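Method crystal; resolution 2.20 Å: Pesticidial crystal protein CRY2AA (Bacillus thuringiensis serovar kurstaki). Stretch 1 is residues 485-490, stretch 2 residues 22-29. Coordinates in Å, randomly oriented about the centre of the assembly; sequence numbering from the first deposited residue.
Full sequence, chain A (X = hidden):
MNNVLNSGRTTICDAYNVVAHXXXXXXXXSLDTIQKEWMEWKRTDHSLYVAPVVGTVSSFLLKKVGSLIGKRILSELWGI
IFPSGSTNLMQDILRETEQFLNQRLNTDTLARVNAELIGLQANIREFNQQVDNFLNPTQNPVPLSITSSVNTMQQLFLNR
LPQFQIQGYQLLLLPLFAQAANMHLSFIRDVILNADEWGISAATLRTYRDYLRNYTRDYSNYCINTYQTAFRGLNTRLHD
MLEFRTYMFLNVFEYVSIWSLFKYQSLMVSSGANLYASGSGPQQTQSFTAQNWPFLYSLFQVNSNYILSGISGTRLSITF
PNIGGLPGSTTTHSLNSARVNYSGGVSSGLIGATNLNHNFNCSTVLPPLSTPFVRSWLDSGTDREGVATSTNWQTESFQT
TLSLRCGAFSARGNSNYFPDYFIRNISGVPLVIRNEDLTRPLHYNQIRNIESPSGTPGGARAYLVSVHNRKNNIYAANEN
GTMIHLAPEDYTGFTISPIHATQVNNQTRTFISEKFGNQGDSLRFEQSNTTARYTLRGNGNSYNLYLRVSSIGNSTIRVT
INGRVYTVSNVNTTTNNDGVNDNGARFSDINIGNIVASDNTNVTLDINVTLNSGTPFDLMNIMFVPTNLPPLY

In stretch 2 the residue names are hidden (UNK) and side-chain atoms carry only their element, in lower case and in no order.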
ATOM      1  N   HIS A 485      15.966  -7.647   3.409  1.00 12.64           N
ATOM      2  CA  HIS A 485      15.007  -7.286   4.442  1.00 15.28           C
ATOM      3  C   HIS A 485      15.575  -7.329   5.848  1.00 15.70           C
ATOM      4  O   HIS A 485      16.220  -8.299   6.235  1.00 16.80           O
ATOM      5  CB  HIS A 485      13.797  -8.205   4.335  1.00 13.46           C
ATOM      6  CG  HIS A 485      13.126  -8.130   3.004  1.00 11.38           C
ATOM      7  ND1 HIS A 485      12.186  -7.170   2.704  1.00 13.03           N
ATOM      8  CD2 HIS A 485      13.337  -8.823   1.860  1.00 10.33           C
ATOM      9  CE1 HIS A 485      11.848  -7.273   1.432  1.00 13.11           C
ATOM     10  NE2 HIS A 485      12.532  -8.268   0.897  1.00 10.95           N
ATOM     11  N   LEU A 486      15.326  -6.272   6.613  1.00 15.24           N
ATOM     12  CA  LEU A 486      15.821  -6.202   7.982  1.00 13.08           C
ATOM     13  C   LEU A 486      14.782  -6.677   8.995  1.00 13.41           C
ATOM     14  O   LEU A 486      13.700  -6.090   9.116  1.00 12.57           O
ATOM     15  CB  LEU A 486      16.255  -4.768   8.316  1.00 13.62           C
ATOM     16  CG  LEU A 486      16.848  -4.524   9.710  1.00 15.44           C
ATOM     17  CD1 LEU A 486      18.069  -5.419   9.910  1.00 15.32           C
ATOM     18  CD2 LEU A 486      17.239  -3.051   9.865  1.00 12.71           C
ATOM     19  N   ALA A 487      15.117  -7.740   9.720  1.00 11.84           N
ATOM     20  CA  ALA A 487      14.226  -8.278  10.735  1.00 12.80           C
ATOM     21  C   ALA A 487      14.218  -7.311  11.916  1.00 12.60           C
ATOM     22  O   ALA A 487      15.165  -6.548  12.099  1.00 10.00           O
ATOM     23  CB  ALA A 487      14.712  -9.653  11.184  1.00 12.58           C
ATOM     24  N   PRO A 488      13.137  -7.319  12.713  1.00 14.77           N
ATOM     25  CA  PRO A 488      12.993  -6.448  13.882  1.00 15.38           C
ATOM     26  C   PRO A 488      14.152  -6.622  14.850  1.00 18.32           C
ATOM     27  O   PRO A 488      14.769  -7.689  14.908  1.00 17.75           O
ATOM     28  CB  PRO A 488      11.658  -6.896  14.470  1.00 13.84           C
ATOM     29  CG  PRO A 488      10.880  -7.246  13.238  1.00 12.17           C
ATOM     30  CD  PRO A 488      11.896  -8.077  12.485  1.00 12.78           C
ATOM     31  N   GLU A 489      14.444  -5.572  15.610  1.00 20.06           N
ATOM     32  CA  GLU A 489      15.541  -5.609  16.571  1.00 27.36           C
ATOM     33  C   GLU A 489      15.229  -6.566  17.717  1.00 26.67           C
ATOM     34  O   GLU A 489      16.121  -7.237  18.234  1.00 30.99           O
ATOM     35  CB  GLU A 489      15.794  -4.205  17.121  1.00 30.68           C
ATOM     36  CG  GLU A 489      15.349  -3.098  16.185  1.00 39.27           C
ATOM     37  CD  GLU A 489      16.493  -2.222  15.706  1.00 44.78           C
ATOM     38  OE1 GLU A 489      17.454  -2.752  15.106  1.00 47.61           O
ATOM     39  OE2 GLU A 489      16.425  -0.994  15.928  1.00 45.87           O
ATOM     40  N   ASP A 490      13.962  -6.629  18.110  1.00 24.90           N
ATOM     41  CA  ASP A 490      13.558  -7.512  19.200  1.00 22.23           C
ATOM     42  C   ASP A 490      12.798  -8.727  18.683  1.00 19.07           C
ATOM     43  O   ASP A 490      12.781  -8.986  17.481  1.00 17.82           O
ATOM     44  CB  ASP A 490      12.706  -6.743  20.217  1.00 24.50           C
ATOM     45  CG  ASP A 490      11.462  -6.120  19.600  1.00 25.50           C
ATOM     46  OD1 ASP A 490      10.653  -5.553  20.368  1.00 26.70           O
ATOM     47  OD2 ASP A 490      11.290  -6.192  18.362  1.00 26.16           O
ATOM     48  N   UNK A  22      16.735   5.914   9.632  1.00 17.62           N
ATOM     49  CA  UNK A  22      16.143   4.885  10.483  1.00 15.23           C
ATOM     50  C   UNK A  22      15.192   3.980   9.685  1.00 15.79           C
ATOM     51  O   UNK A  22      14.108   4.405   9.269  1.00 14.08           O
ATOM     52  c   UNK A  22      14.801   4.545  12.601  1.00 14.69           C
ATOM     53  c   UNK A  22      15.403   5.546  11.645  1.00 13.48           C
ATOM     54  o   UNK A  22      14.085   4.970  13.536  1.00 17.69           O
ATOM     55  o   UNK A  22      15.040   3.333  12.428  1.00 17.49           O
ATOM     56  N   UNK A  23      15.601   2.722   9.446  1.00 14.35           N
ATOM     57  CA  UNK A  23      14.785   1.756   8.699  1.00 13.34           C
ATOM     58  C   UNK A  23      13.503   1.351   9.436  1.00 12.58           C
ATOM     59  O   UNK A  23      12.675   0.622   8.896  1.00 10.38           O
ATOM     60  c   UNK A  23      15.739   0.578   8.515  1.00 13.65           C
ATOM     61  c   UNK A  23      16.888   2.113   9.833  1.00 15.78           C
ATOM     62  c   UNK A  23      16.561   0.635   9.770  1.00 17.09           C
ATOM     63  N   UNK A  24      13.358   1.812  10.675  1.00 12.73           N
ATOM     64  CA  UNK A  24      12.176   1.524  11.486  1.00 13.30           C
ATOM     65  C   UNK A  24      11.592   2.835  12.022  1.00 15.33           C
ATOM     66  O   UNK A  24      11.040   2.870  13.123  1.00 15.13           O
ATOM     67  c   UNK A  24      13.735  -3.346  11.557  1.00 17.23           C
ATOM     68  c   UNK A  24      12.536   0.623  12.674  1.00 14.94           C
ATOM     69  c   UNK A  24      12.031  -1.665  11.767  1.00 15.53           C
ATOM     70  c   UNK A  24      14.669  -2.455  12.074  1.00 18.56           C
ATOM     71  c   UNK A  24      14.276  -1.171  12.433  1.00 16.72           C
ATOM     72  c   UNK A  24      12.414  -2.952  11.402  1.00 16.00           C
ATOM     73  c   UNK A  24      12.954  -0.764  12.285  1.00 17.37           C
ATOM     74  N   UNK A  25      11.717   3.912  11.248  1.00 14.90           N
ATOM     75  CA  UNK A  25      11.206   5.208  11.682  1.00 17.79           C
ATOM     76  C   UNK A  25       9.724   5.176  12.068  1.00 16.64           C
ATOM     77  O   UNK A  25       9.332   5.741  13.092  1.00 16.65           O
ATOM     78  o   UNK A  25      11.179   5.794   9.309  1.00 19.62           O
ATOM     79  c   UNK A  25      11.466   6.276  10.609  1.00 16.17           C
ATOM     80  N   UNK A  26       8.905   4.516  11.258  1.00 16.39           N
ATOM     81  CA  UNK A  26       7.479   4.408  11.553  1.00 15.90           C
ATOM     82  C   UNK A  26       7.274   3.714  12.898  1.00 15.93           C
ATOM     83  O   UNK A  26       6.533   4.194  13.758  1.00 14.94           O
ATOM     84  c   UNK A  26       4.985   1.993  11.248  1.00 18.31           C
ATOM     85  c   UNK A  26       2.686   2.674  11.511  1.00 19.01           C
ATOM     86  c   UNK A  26       4.337   4.242  10.732  1.00 16.50           C
ATOM     87  c   UNK A  26       6.759   3.605  10.468  1.00 14.65           C
ATOM     88  c   UNK A  26       3.668   1.689  11.599  1.00 19.79           C
ATOM     89  c   UNK A  26       5.331   3.270  10.812  1.00 17.16           C
ATOM     90  c   UNK A  26       3.019   3.952  11.076  1.00 17.72           C
ATOM     91  N   UNK A  27       7.930   2.574  13.074  1.00 16.00           N
ATOM     92  CA  UNK A  27       7.802   1.825  14.318  1.00 19.11           C
ATOM     93  C   UNK A  27       8.306   2.622  15.527  1.00 20.23           C
ATOM     94  O   UNK A  27       7.798   2.462  16.634  1.00 21.47           O
ATOM     95  c   UNK A  27       8.101  -0.189  11.807  1.00 29.03           C
ATOM     96  c   UNK A  27       7.984  -0.552  13.282  1.00 24.94           C
ATOM     97  o   UNK A  27       7.219  -0.604  11.023  1.00 31.39           O
ATOM     98  c   UNK A  27       8.571   0.500  14.226  1.00 21.18           C
ATOM     99  o   UNK A  27       9.074   0.492  11.421  1.00 27.36           O
ATOM    100  N   UNK A  28       9.291   3.490  15.310  1.00 20.07           N
ATOM    101  CA  UNK A  28       9.871   4.283  16.394  1.00 22.08           C
ATOM    102  C   UNK A  28       9.105   5.565  16.679  1.00 23.08           C
ATOM    103  O   UNK A  28       9.393   6.272  17.644  1.00 26.08           O
ATOM    104  c   UNK A  28      11.330   4.616  16.068  1.00 21.16           C
ATOM    105  c   UNK A  28      14.056   2.240  15.734  1.00 21.10           C
ATOM    106  n   UNK A  28      13.457   3.389  15.474  1.00 22.35           N
ATOM    107  n   UNK A  28      13.280   1.537  16.538  1.00 23.30           N
ATOM    108  c   UNK A  28      12.141   2.260  16.802  1.00 20.93           C
ATOM    109  c   UNK A  28      12.247   3.433  16.134  1.00 23.12           C
ATOM    110  N   UNK A  29       8.128   5.854  15.832  1.00 21.71           N
ATOM    111  CA  UNK A  29       7.313   7.050  15.970  1.00 19.25           C
ATOM    112  C   UNK A  29       6.125   6.822  16.894  1.00 15.99           C
ATOM    113  O   UNK A  29       5.530   5.747  16.889  1.00 13.93           O
ATOM    114  c   UNK A  29       6.733   9.138  12.742  1.00 20.22           C
ATOM    115  c   UNK A  29       7.852   9.257  11.727  1.00 19.82           C
ATOM    116  c   UNK A  29       6.792   7.477  14.596  1.00 20.19           C
ATOM    117  c   UNK A  29       7.283   8.822  14.127  1.00 22.79           C
ATOM    118  n   UNK A  29       7.343   9.587  10.366  1.00 18.48           N
TER

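Position 22 carries two side-chain carbons, the second bearing two oxygens, and touches nothing on stretch 1: a short carboxylate, D22. It serves its own stretch instead. One oxygen, OD1, accepts a hydrogen bond from the backbone N of position 24 at 2.9 Å, a role that suits a short acidic side chain just ahead of a helical turn.

At position 23 three carbons close a ring onto the backbone N, and the ring packs against L486; this identifies proline, P23. Its CA-to-CB bond points toward stretch 1, and its CG lies 3.7 Å from L486 CD2. The compact apolar ring packs against the leucine methyl, and the lack of an amide hydrogen costs nothing across this interface, where no hydrogen bonds form.

Position 24 has one carbon followed by a ring of six carbons with no oxygen attached, and the ring lies against residues 486 to 489, so it is phenylalanine, F24. Its CA-to-CB bond points toward stretch 1, and the residue loses more area to it than any other of stretch 2. F24 CE1 approaches L486 CD2 to 3.4 Å, a tight apolar contact, while F24 CZ lies 3.5 Å from A487 O, which sits at the ring edge near its plane. F24 CZ is also 3.9 Å from P488 CA, and F24 CE1 is 4.1 Å from E489 CD. A broad, flat side chain can thus reach four consecutive residues from a single position.

Position 25 shows one carbon and one oxygen, out of reach of stretch 1: the hydroxymethyl group of S25. Its backbone N donates to D22 O at 3.1 Å, and a small polar side chain suits a partly exposed place at the start of the turn.

Position 26 again has one carbon and a six-carbon ring, F26. Unlike F24, it is out of reach of stretch 1 and takes no part in this contact.

Position 27 has three carbons, the third carrying two oxygens: E27, one methylene longer than D22. It is out of reach of stretch 1, and a partly exposed site tolerates its charge.

At position 28, one carbon leads to a five-membered ring of three carbons and two nitrogens, and the ring approaches E489; this is the imidazole of H28. Its ND1 donates to D22 OD2 at 2.6 Å, tying the turn together, and its backbone N donates to F24 O at 2.9 Å. The CA-to-CB bond runs sideways, yet the ring comes nearer: H28 CE1 lies 4.0 Å from E489 OE2, which sits at the ring edge.

Position 29 has four carbons in a row ending in nitrogen, K29. It lies far from stretch 1, and its long chain carries NZ to a partner elsewhere in the structure.

The contact is small, burying 243 Å² in all, and rests on packing. L486 meets P23 and F24, and the F24 ring continues past A487 and P488 to E489. D22, hydrogen-bonded through its carboxylate to both F24 N and H28 ND1, braces the turn that presents these rings.

Stretch 2 (22-29) DPFSFEHK
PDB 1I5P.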